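Local coordinates for uncharacterized protein (Nostoc punctiforme, PDB 2QDR) that is of unknown function but adopts the double-stranded beta-helix fold of the cupins and is probably a dioxygenase, at residues D229-Y243 and D259-H273. Residues are numbered along the deposited sequence; the frame is centred on the assembly and turned at random.
Sequences DNKYQMIQPYNEEGY and DHYWYCPSFSTLPRH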
ATOM      1  N   ASP A 229     -11.602   9.206  22.596  1.00 61.62           N
ATOM      2  CA  ASP A 229     -11.411   8.594  23.898  1.00 61.92           C
ATOM      3  C   ASP A 229     -10.131   7.748  23.860  1.00 61.89           C
ATOM      4  O   ASP A 229     -10.143   6.647  23.328  1.00 60.40           O
ATOM      5  CB  ASP A 229     -12.640   7.759  24.277  1.00 62.35           C
ATOM      6  CG  ASP A 229     -12.574   7.208  25.699  1.00 63.09           C
ATOM      7  OD1 ASP A 229     -11.575   7.430  26.399  1.00 65.27           O
ATOM      8  OD2 ASP A 229     -13.553   6.566  26.126  1.00 67.19           O
ATOM      9  N   ASN A 230      -9.037   8.246  24.446  1.00 63.12           N
ATOM     10  CA  ASN A 230      -7.748   7.489  24.444  1.00 63.63           C
ATOM     11  C   ASN A 230      -7.754   6.243  25.358  1.00 62.92           C
ATOM     12  O   ASN A 230      -6.761   5.527  25.401  1.00 62.71           O
ATOM     13  CB  ASN A 230      -6.522   8.387  24.725  1.00 63.59           C
ATOM     14  CG  ASN A 230      -6.503   8.950  26.120  1.00 65.80           C
ATOM     15  OD1 ASN A 230      -7.313   8.598  26.986  1.00 69.53           O
ATOM     16  ND2 ASN A 230      -5.584   9.857  26.350  1.00 63.12           N
ATOM     17  N   LYS A 231      -8.796   6.091  26.179  1.00 63.22           N
ATOM     18  CA  LYS A 231      -9.040   4.907  27.039  1.00 64.09           C
ATOM     19  C   LYS A 231      -8.211   4.742  28.297  1.00 63.09           C
ATOM     20  O   LYS A 231      -8.772   4.351  29.313  1.00 63.76           O
ATOM     21  CB  LYS A 231      -8.990   3.606  26.173  1.00 64.74           C
ATOM     22  CG  LYS A 231     -10.069   3.631  25.074  1.00 65.03           C
ATOM     23  CD  LYS A 231      -9.720   2.832  23.828  1.00 67.17           C
ATOM     24  CE  LYS A 231     -10.693   3.195  22.687  1.00 70.73           C
ATOM     25  NZ  LYS A 231     -10.298   2.613  21.383  1.00 74.15           N
ATOM     26  N   TYR A 232      -6.913   5.054  28.255  1.00 62.27           N
ATOM     27  CA  TYR A 232      -6.039   4.854  29.403  1.00 60.90           C
ATOM     28  C   TYR A 232      -5.266   6.110  29.776  1.00 60.84           C
ATOM     29  O   TYR A 232      -5.366   7.133  29.113  1.00 60.61           O
ATOM     30  CB  TYR A 232      -5.045   3.750  29.041  1.00 60.67           C
ATOM     31  CG  TYR A 232      -5.617   2.666  28.147  1.00 61.18           C
ATOM     32  CD1 TYR A 232      -6.568   1.767  28.618  1.00 60.83           C
ATOM     33  CD2 TYR A 232      -5.193   2.538  26.822  1.00 62.06           C
ATOM     34  CE1 TYR A 232      -7.098   0.782  27.786  1.00 60.63           C
ATOM     35  CE2 TYR A 232      -5.712   1.553  25.989  1.00 60.24           C
ATOM     36  CZ  TYR A 232      -6.658   0.677  26.474  1.00 60.55           C
ATOM     37  OH  TYR A 232      -7.165  -0.305  25.644  1.00 63.58           O
ATOM     38  N   GLN A 233      -4.501   6.027  30.860  1.00 60.79           N
ATOM     39  CA  GLN A 233      -3.655   7.130  31.285  1.00 61.59           C
ATOM     40  C   GLN A 233      -2.388   6.999  30.454  1.00 61.92           C
ATOM     41  O   GLN A 233      -2.198   5.977  29.786  1.00 61.81           O
ATOM     42  CB  GLN A 233      -3.320   7.080  32.774  1.00 61.60           C
ATOM     43  CG  GLN A 233      -4.543   7.090  33.678  1.00 61.75           C
ATOM     44  CD  GLN A 233      -4.196   7.120  35.157  1.00 60.99           C
ATOM     45  OE1 GLN A 233      -3.299   7.842  35.596  1.00 60.02           O
ATOM     46  NE2 GLN A 233      -4.949   6.368  35.940  1.00 70.00           N
HETATM   47  N   MSE A 234      -1.531   8.018  30.489  1.00 62.38           N
HETATM   48  CA  MSE A 234      -0.272   8.000  29.734  1.00 64.05           C
HETATM   49  C   MSE A 234       0.942   8.499  30.508  1.00 61.73           C
HETATM   50  O   MSE A 234       0.988   9.646  30.944  1.00 60.08           O
HETATM   51  CB  MSE A 234      -0.381   8.856  28.483  1.00 64.93           C
HETATM   52  CG  MSE A 234      -1.349   8.353  27.441  1.00 69.30           C
HETATM   53 SE   MSE A 234      -1.363   9.691  26.018  0.75 69.79          SE
HETATM   54  CE  MSE A 234      -2.757   9.114  25.054  1.00 76.48           C
ATOM     55  N   ILE A 235       1.930   7.627  30.647  1.00 60.94           N
ATOM     56  CA  ILE A 235       3.174   7.970  31.299  1.00 61.78           C
ATOM     57  C   ILE A 235       3.983   8.598  30.153  1.00 61.68           C
ATOM     58  O   ILE A 235       4.237   7.952  29.128  1.00 61.11           O
ATOM     59  CB  ILE A 235       3.845   6.757  31.944  1.00 61.12           C
ATOM     60  CG1 ILE A 235       2.901   6.141  32.987  1.00 58.97           C
ATOM     61  CG2 ILE A 235       5.191   7.178  32.555  1.00 63.75           C
ATOM     62  CD1 ILE A 235       3.321   4.799  33.509  1.00 59.96           C
ATOM     63  N   GLN A 236       4.327   9.871  30.318  1.00 61.28           N
ATOM     64  CA  GLN A 236       5.039  10.639  29.307  1.00 61.11           C
ATOM     65  C   GLN A 236       6.483  10.947  29.702  1.00 61.17           C
ATOM     66  O   GLN A 236       6.732  11.981  30.325  1.00 62.90           O
ATOM     67  CB  GLN A 236       4.264  11.941  29.033  1.00 60.14           C
ATOM     68  CG  GLN A 236       2.885  11.696  28.403  1.00 59.61           C
ATOM     69  CD  GLN A 236       2.139  12.974  27.995  1.00 60.99           C
ATOM     70  OE1 GLN A 236       2.613  14.088  28.206  1.00 63.22           O
ATOM     71  NE2 GLN A 236       0.958  12.805  27.408  1.00 60.41           N
ATOM     72  N   PRO A 237       7.453  10.063  29.364  1.00 60.55           N
ATOM     73  CA  PRO A 237       8.877  10.312  29.685  1.00 60.58           C
ATOM     74  C   PRO A 237       9.531  11.399  28.802  1.00 59.99           C
ATOM     75  O   PRO A 237      10.541  11.154  28.151  1.00 59.20           O
ATOM     76  CB  PRO A 237       9.509   8.928  29.456  1.00 59.14           C
ATOM     77  CG  PRO A 237       8.735   8.392  28.357  1.00 60.59           C
ATOM     78  CD  PRO A 237       7.309   8.739  28.745  1.00 60.86           C
ATOM     79  N   TYR A 238       8.976  12.607  28.831  1.00 59.90           N
ATOM     80  CA  TYR A 238       9.449  13.719  28.023  1.00 60.82           C
ATOM     81  C   TYR A 238       8.717  14.984  28.439  1.00 60.99           C
ATOM     82  O   TYR A 238       7.694  14.895  29.114  1.00 61.37           O
ATOM     83  CB  TYR A 238       9.209  13.437  26.528  1.00 60.68           C
ATOM     84  CG  TYR A 238       7.767  13.075  26.190  1.00 61.73           C
ATOM     85  CD1 TYR A 238       6.837  14.063  25.865  1.00 60.17           C
ATOM     86  CD2 TYR A 238       7.331  11.755  26.203  1.00 61.89           C
ATOM     87  CE1 TYR A 238       5.524  13.743  25.562  1.00 65.07           C
ATOM     88  CE2 TYR A 238       6.012  11.432  25.898  1.00 64.64           C
ATOM     89  CZ  TYR A 238       5.116  12.427  25.573  1.00 61.71           C
ATOM     90  OH  TYR A 238       3.813  12.111  25.270  1.00 60.36           O
ATOM     91  N   ASN A 239       9.236  16.148  28.052  1.00 61.16           N
ATOM     92  CA  ASN A 239       8.582  17.420  28.363  1.00 61.03           C
ATOM     93  C   ASN A 239       7.651  17.785  27.229  1.00 60.98           C
ATOM     94  O   ASN A 239       8.005  17.602  26.063  1.00 60.03           O
ATOM     95  CB  ASN A 239       9.581  18.548  28.570  1.00 62.41           C
ATOM     96  CG  ASN A 239      10.482  18.327  29.757  1.00 61.55           C
ATOM     97  OD1 ASN A 239      10.025  18.009  30.852  1.00 57.62           O
ATOM     98  ND2 ASN A 239      11.775  18.560  29.560  1.00 68.26           N
ATOM     99  N   GLU A 240       6.471  18.300  27.580  1.00 62.05           N
ATOM    100  CA  GLU A 240       5.443  18.725  26.631  1.00 62.63           C
ATOM    101  C   GLU A 240       4.669  19.917  27.172  1.00 63.38           C
ATOM    102  O   GLU A 240       4.439  20.019  28.384  1.00 63.76           O
ATOM    103  CB  GLU A 240       4.447  17.589  26.365  1.00 62.23           C
ATOM    104  CG  GLU A 240       3.182  17.951  25.503  1.00 61.83           C
ATOM    105  CD  GLU A 240       2.164  16.809  25.402  1.00 64.31           C
ATOM    106  OE1 GLU A 240       2.511  15.638  25.680  1.00 69.25           O
ATOM    107  OE2 GLU A 240       1.000  17.084  25.036  1.00 67.46           O
ATOM    108  N   GLU A 241       4.292  20.825  26.276  1.00 63.61           N
ATOM    109  CA  GLU A 241       3.467  21.965  26.639  1.00 64.22           C
ATOM    110  C   GLU A 241       2.537  22.164  25.475  1.00 63.96           C
ATOM    111  O   GLU A 241       2.811  21.676  24.386  1.00 64.28           O
ATOM    112  CB  GLU A 241       4.248  23.245  26.913  1.00 63.08           C
ATOM    113  CG  GLU A 241       4.949  23.891  25.721  1.00 65.85           C
ATOM    114  CD  GLU A 241       5.530  25.273  26.058  1.00 65.84           C
ATOM    115  OE1 GLU A 241       5.749  25.606  27.238  1.00 64.11           O
ATOM    116  OE2 GLU A 241       5.773  26.033  25.120  1.00 63.98           O
ATOM    117  N   GLY A 242       1.444  22.876  25.699  1.00 63.97           N
ATOM    118  CA  GLY A 242       0.514  23.143  24.620  1.00 63.86           C
ATOM    119  C   GLY A 242      -0.536  24.167  24.961  1.00 63.71           C
ATOM    120  O   GLY A 242      -0.721  24.498  26.132  1.00 63.89           O
ATOM    121  N   TYR A 243      -1.215  24.656  23.922  1.00 63.57           N
ATOM    122  CA  TYR A 243      -2.248  25.673  24.048  1.00 63.31           C
ATOM    123  C   TYR A 243      -3.443  25.249  23.220  1.00 63.09           C
ATOM    124  O   TYR A 243      -3.276  24.811  22.079  1.00 63.26           O
ATOM    125  CB  TYR A 243      -1.689  26.981  23.540  1.00 63.18           C
ATOM    126  CG  TYR A 243      -2.492  28.222  23.830  1.00 63.29           C
ATOM    127  CD1 TYR A 243      -3.479  28.657  22.967  1.00 62.36           C
ATOM    128  CD2 TYR A 243      -2.195  29.013  24.936  1.00 63.48           C
ATOM    129  CE1 TYR A 243      -4.186  29.828  23.222  1.00 64.67           C
ATOM    130  CE2 TYR A 243      -2.887  30.185  25.196  1.00 63.33           C
ATOM    131  CZ  TYR A 243      -3.877  30.594  24.340  1.00 63.66           C
ATOM    132  OH  TYR A 243      -4.573  31.757  24.620  1.00 63.64           O
ATOM    133  N   ASP A 259      -8.014  28.850  24.798  1.00 62.07           N
ATOM    134  CA  ASP A 259      -7.104  29.686  25.607  1.00 62.65           C
ATOM    135  C   ASP A 259      -6.531  29.011  26.885  1.00 62.03           C
ATOM    136  O   ASP A 259      -5.853  29.674  27.660  1.00 60.26           O
ATOM    137  CB  ASP A 259      -7.701  31.095  25.911  1.00 63.29           C
ATOM    138  CG  ASP A 259      -8.039  31.884  24.644  1.00 64.22           C
ATOM    139  OD1 ASP A 259      -7.357  31.746  23.608  1.00 66.07           O
ATOM    140  OD2 ASP A 259      -8.981  32.686  24.697  1.00 71.68           O
ATOM    141  N   HIS A 260      -6.775  27.711  27.083  1.00 62.48           N
ATOM    142  CA  HIS A 260      -6.194  26.984  28.228  1.00 62.67           C
ATOM    143  C   HIS A 260      -4.839  26.461  27.775  1.00 62.40           C
ATOM    144  O   HIS A 260      -4.644  26.136  26.605  1.00 63.31           O
ATOM    145  CB  HIS A 260      -7.082  25.852  28.733  1.00 63.03           C
ATOM    146  CG  HIS A 260      -8.263  26.319  29.527  1.00 65.06           C
ATOM    147  ND1 HIS A 260      -8.429  26.007  30.861  1.00 64.90           N
ATOM    148  CD2 HIS A 260      -9.291  27.139  29.202  1.00 63.05           C
ATOM    149  CE1 HIS A 260      -9.540  26.567  31.304  1.00 66.66           C
ATOM    150  NE2 HIS A 260     -10.076  27.267  30.321  1.00 65.36           N
ATOM    151  N   TYR A 261      -3.905  26.397  28.708  1.00 62.50           N
ATOM    152  CA  TYR A 261      -2.550  25.940  28.446  1.00 62.82           C
ATOM    153  C   TYR A 261      -2.132  24.837  29.402  1.00 62.83           C
ATOM    154  O   TYR A 261      -2.680  24.721  30.503  1.00 64.33           O
ATOM    155  CB  TYR A 261      -1.614  27.143  28.584  1.00 64.23           C
ATOM    156  CG  TYR A 261      -0.123  26.859  28.615  1.00 63.24           C
ATOM    157  CD1 TYR A 261       0.507  26.590  29.817  1.00 64.59           C
ATOM    158  CD2 TYR A 261       0.649  26.894  27.462  1.00 62.07           C
ATOM    159  CE1 TYR A 261       1.840  26.342  29.885  1.00 66.05           C
ATOM    160  CE2 TYR A 261       2.013  26.646  27.515  1.00 65.34           C
ATOM    161  CZ  TYR A 261       2.601  26.375  28.740  1.00 66.96           C
ATOM    162  OH  TYR A 261       3.945  26.123  28.845  1.00 64.29           O
ATOM    163  N   TRP A 262      -1.174  24.019  28.978  1.00 62.19           N
ATOM    164  CA  TRP A 262      -0.660  22.967  29.844  1.00 62.33           C
ATOM    165  C   TRP A 262       0.860  22.843  29.782  1.00 61.46           C
ATOM    166  O   TRP A 262       1.508  23.350  28.864  1.00 61.40           O
ATOM    167  CB  TRP A 262      -1.308  21.618  29.534  1.00 62.52           C
ATOM    168  CG  TRP A 262      -1.014  21.027  28.229  1.00 62.45           C
ATOM    169  CD1 TRP A 262       0.008  20.186  27.923  1.00 63.42           C
ATOM    170  CD2 TRP A 262      -1.790  21.168  27.048  1.00 65.09           C
ATOM    171  NE1 TRP A 262      -0.068  19.809  26.609  1.00 63.56           N
ATOM    172  CE2 TRP A 262      -1.160  20.407  26.044  1.00 64.73           C
ATOM    173  CE3 TRP A 262      -2.945  21.891  26.728  1.00 61.30           C
ATOM    174  CZ2 TRP A 262      -1.660  20.325  24.749  1.00 65.58           C
ATOM    175  CZ3 TRP A 262      -3.427  21.821  25.447  1.00 64.65           C
ATOM    176  CH2 TRP A 262      -2.791  21.040  24.470  1.00 64.73           C
ATOM    177  N   TYR A 263       1.390  22.181  30.808  1.00 60.23           N
ATOM    178  CA  TYR A 263       2.804  21.908  30.969  1.00 60.16           C
ATOM    179  C   TYR A 263       2.932  20.577  31.687  1.00 59.86           C
ATOM    180  O   TYR A 263       2.438  20.417  32.789  1.00 60.57           O
ATOM    181  CB  TYR A 263       3.514  23.011  31.759  1.00 59.24           C
ATOM    182  CG  TYR A 263       4.959  22.675  32.055  1.00 57.83           C
ATOM    183  CD1 TYR A 263       5.922  22.754  31.059  1.00 60.35           C
ATOM    184  CD2 TYR A 263       5.367  22.285  33.328  1.00 56.66           C
ATOM    185  CE1 TYR A 263       7.260  22.451  31.317  1.00 62.47           C
ATOM    186  CE2 TYR A 263       6.703  21.971  33.598  1.00 58.49           C
ATOM    187  CZ  TYR A 263       7.644  22.056  32.590  1.00 60.52           C
ATOM    188  OH  TYR A 263       8.963  21.757  32.852  1.00 59.21           O
ATOM    189  N   CYS A 264       3.587  19.628  31.040  1.00 60.56           N
ATOM    190  CA  CYS A 264       3.778  18.299  31.566  1.00 61.44           C
ATOM    191  C   CYS A 264       5.260  17.988  31.522  1.00 61.39           C
ATOM    192  O   CYS A 264       5.771  17.656  30.448  1.00 62.40           O
ATOM    193  CB  CYS A 264       2.999  17.310  30.708  1.00 61.49           C
ATOM    194  SG  CYS A 264       1.254  17.752  30.569  1.00 67.77           S
ATOM    195  N   PRO A 265       5.965  18.092  32.668  1.00 61.00           N
ATOM    196  CA  PRO A 265       7.390  17.793  32.617  1.00 61.19           C
ATOM    197  C   PRO A 265       7.624  16.290  32.461  1.00 60.81           C
ATOM    198  O   PRO A 265       6.678  15.506  32.491  1.00 60.26           O
ATOM    199  CB  PRO A 265       7.918  18.318  33.956  1.00 61.50           C
ATOM    200  CG  PRO A 265       6.791  18.180  34.872  1.00 62.50           C
ATOM    201  CD  PRO A 265       5.551  18.457  34.034  1.00 62.77           C
ATOM    202  N   SER A 266       8.878  15.905  32.294  1.00 60.93           N
ATOM    203  CA  SER A 266       9.228  14.504  32.098  1.00 61.81           C
ATOM    204  C   SER A 266       8.699  13.561  33.184  1.00 61.59           C
ATOM    205  O   SER A 266       8.772  13.867  34.359  1.00 62.26           O
ATOM    206  CB  SER A 266      10.738  14.377  31.959  1.00 61.85           C
ATOM    207  OG  SER A 266      11.128  15.100  30.804  1.00 66.40           O
ATOM    208  N   PHE A 267       8.120  12.450  32.730  1.00 61.06           N
ATOM    209  CA  PHE A 267       7.547  11.365  33.562  1.00 60.08           C
ATOM    210  C   PHE A 267       6.236  11.726  34.283  1.00 59.32           C
ATOM    211  O   PHE A 267       5.951  11.189  35.347  1.00 59.66           O
ATOM    212  CB  PHE A 267       8.594  10.780  34.541  1.00 58.45           C
ATOM    213  CG  PHE A 267       9.873  10.364  33.864  1.00 60.38           C
ATOM    214  CD1 PHE A 267       9.936   9.173  33.142  1.00 56.64           C
ATOM    215  CD2 PHE A 267      11.019  11.166  33.941  1.00 56.58           C
ATOM    216  CE1 PHE A 267      11.117   8.790  32.501  1.00 56.20           C
ATOM    217  CE2 PHE A 267      12.207  10.784  33.306  1.00 56.95           C
ATOM    218  CZ  PHE A 267      12.251   9.595  32.581  1.00 56.64           C
ATOM    219  N   SER A 268       5.438  12.605  33.679  1.00 59.50           N
ATOM    220  CA  SER A 268       4.134  12.967  34.216  1.00 59.58           C
ATOM    221  C   SER A 268       3.186  11.852  33.810  1.00 58.62           C
ATOM    222  O   SER A 268       3.413  11.187  32.809  1.00 57.81           O
ATOM    223  CB  SER A 268       3.633  14.283  33.640  1.00 59.46           C
ATOM    224  OG  SER A 268       4.512  15.342  33.922  1.00 60.33           O
ATOM    225  N   THR A 269       2.132  11.654  34.584  1.00 59.24           N
ATOM    226  CA  THR A 269       1.149  10.610  34.310  1.00 60.34           C
ATOM    227  C   THR A 269      -0.160  11.297  33.938  1.00 61.32           C
ATOM    228  O   THR A 269      -0.949  11.667  34.813  1.00 62.93           O
ATOM    229  CB  THR A 269       1.002   9.676  35.514  1.00 60.83           C
ATOM    230  OG1 THR A 269       2.286   9.131  35.834  1.00 58.58           O
ATOM    231  CG2 THR A 269       0.014   8.538  35.209  1.00 62.02           C
ATOM    232  N   LEU A 270      -0.378  11.472  32.637  1.00 60.88           N
ATOM    233  CA  LEU A 270      -1.574  12.163  32.149  1.00 61.27           C
ATOM    234  C   LEU A 270      -2.843  11.322  32.220  1.00 61.75           C
ATOM    235  O   LEU A 270      -2.844  10.185  31.746  1.00 62.11           O
ATOM    236  CB  LEU A 270      -1.383  12.684  30.711  1.00 61.13           C
ATOM    237  CG  LEU A 270      -0.580  13.992  30.585  1.00 64.11           C
ATOM    238  CD1 LEU A 270      -1.403  15.218  31.038  1.00 65.39           C
ATOM    239  CD2 LEU A 270       0.771  13.957  31.332  1.00 63.44           C
ATOM    240  N   PRO A 271      -3.930  11.876  32.808  1.00 62.51           N
ATOM    241  CA  PRO A 271      -5.187  11.125  32.864  1.00 62.09           C
ATOM    242  C   PRO A 271      -5.810  10.850  31.503  1.00 61.91           C
ATOM    243  O   PRO A 271      -5.309  11.300  30.479  1.00 62.45           O
ATOM    244  CB  PRO A 271      -6.124  12.060  33.651  1.00 62.90           C
ATOM    245  CG  PRO A 271      -5.239  13.013  34.369  1.00 61.89           C
ATOM    246  CD  PRO A 271      -4.056  13.183  33.496  1.00 62.91           C
ATOM    247  N   ARG A 272      -6.915  10.121  31.518  1.00 61.79           N
ATOM    248  CA  ARG A 272      -7.636   9.760  30.315  1.00 61.80           C
ATOM    249  C   ARG A 272      -8.150  11.015  29.621  1.00 62.02           C
ATOM    250  O   ARG A 272      -8.586  11.939  30.292  1.00 62.01           O
ATOM    251  CB  ARG A 272      -8.796   8.864  30.710  1.00 61.23           C
ATOM    252  CG  ARG A 272      -9.607   8.241  29.604  1.00 63.00           C
ATOM    253  CD  ARG A 272     -10.709   7.382  30.235  1.00 63.29           C
ATOM    254  NE  ARG A 272     -11.320   6.470  29.281  1.00 66.50           N
ATOM    255  CZ  ARG A 272     -12.274   5.570  29.547  1.00 67.11           C
ATOM    256  NH1 ARG A 272     -12.796   5.436  30.762  1.00 67.70           N
ATOM    257  NH2 ARG A 272     -12.722   4.792  28.574  1.00 70.92           N
ATOM    258  N   HIS A 273      -8.069  11.037  28.292  1.00 62.40           N
ATOM    259  CA  HIS A 273      -8.518  12.146  27.456  1.00 62.80           C
ATOM    260  C   HIS A 273      -9.820  11.798  26.774  1.00 61.64           C
ATOM    261  O   HIS A 273      -9.901  10.763  26.107  1.00 61.45           O
ATOM    262  CB  HIS A 273      -7.523  12.457  26.356  1.00 64.39           C
ATOM    263  CG  HIS A 273      -6.254  13.097  26.821  1.00 68.28           C
ATOM    264  ND1 HIS A 273      -5.334  12.461  27.630  1.00 71.06           N
ATOM    265  CD2 HIS A 273      -5.704  14.291  26.495  1.00 71.95           C
ATOM    266  CE1 HIS A 273      -4.299  13.260  27.829  1.00 72.96           C
ATOM    267  NE2 HIS A 273      -4.494  14.372  27.143  1.00 79.69           N
TER
HETATM  268  O   HOH W   1      -4.233   9.559  28.850  1.00 50.24           O
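Gly242 lies flat against the indole of Trp262: its CA sits 3.6 Å from the centroid of the six-membered ring and 18° off the ring normal, a CH-pi contact over the face. The torsion behind this is chi1 of Trp262 at 66°, which places CG between the backbone N and the carbonyl carbon and folds the indole back over the neighbouring strand. At the indole edge, NE1 gives a weak hydrogen bond of 3.3 Å to Glu240 OE2, with carboxylate and ring planes 74° apart. A leucine in place of Trp262 would probably uncover the Gly242 backbone and deprive the Glu240 carboxylate of its indole N-H. Gly242 and Trp262 also form an antiparallel hydrogen-bonded pair, Trp262 N reaching Gly242 O at 2.9 Å.

The opposite sheet face carries Glu241, whose OE1 receives the Tyr261 hydroxyl at the ring edge and in its plane; OE2 forms a salt bridge with Arg284. These strands, 240-243 and 260-264, run antiparallel, while 233-236 and 268-270 pair, also antiparallel, in another sheet. Both segments thus pass from one sheet to the other, as expected of a cupin double-stranded beta-helix.

Around the bend, Phe267 in the type II turn 265-268 takes Pro237 CA over its ring face, 4.2 Å from the centroid, and its ring meets Phe183 of a second subunit. Beyond it, Met234 N bonds Leu270 O at 2.8 Å. At the far end Asp229 OD1 accepts from Arg272 NE at 3.0 Å through its syn lone pair, as part of a salt bridge; Lys231 N approaches this oxygen from above the carboxylate plane, closing an Asx turn that positions the acceptor. Nearby, His273 NE2 is modelled as covalently linked to an unidentified molecule, probably from the crystallisation liquor.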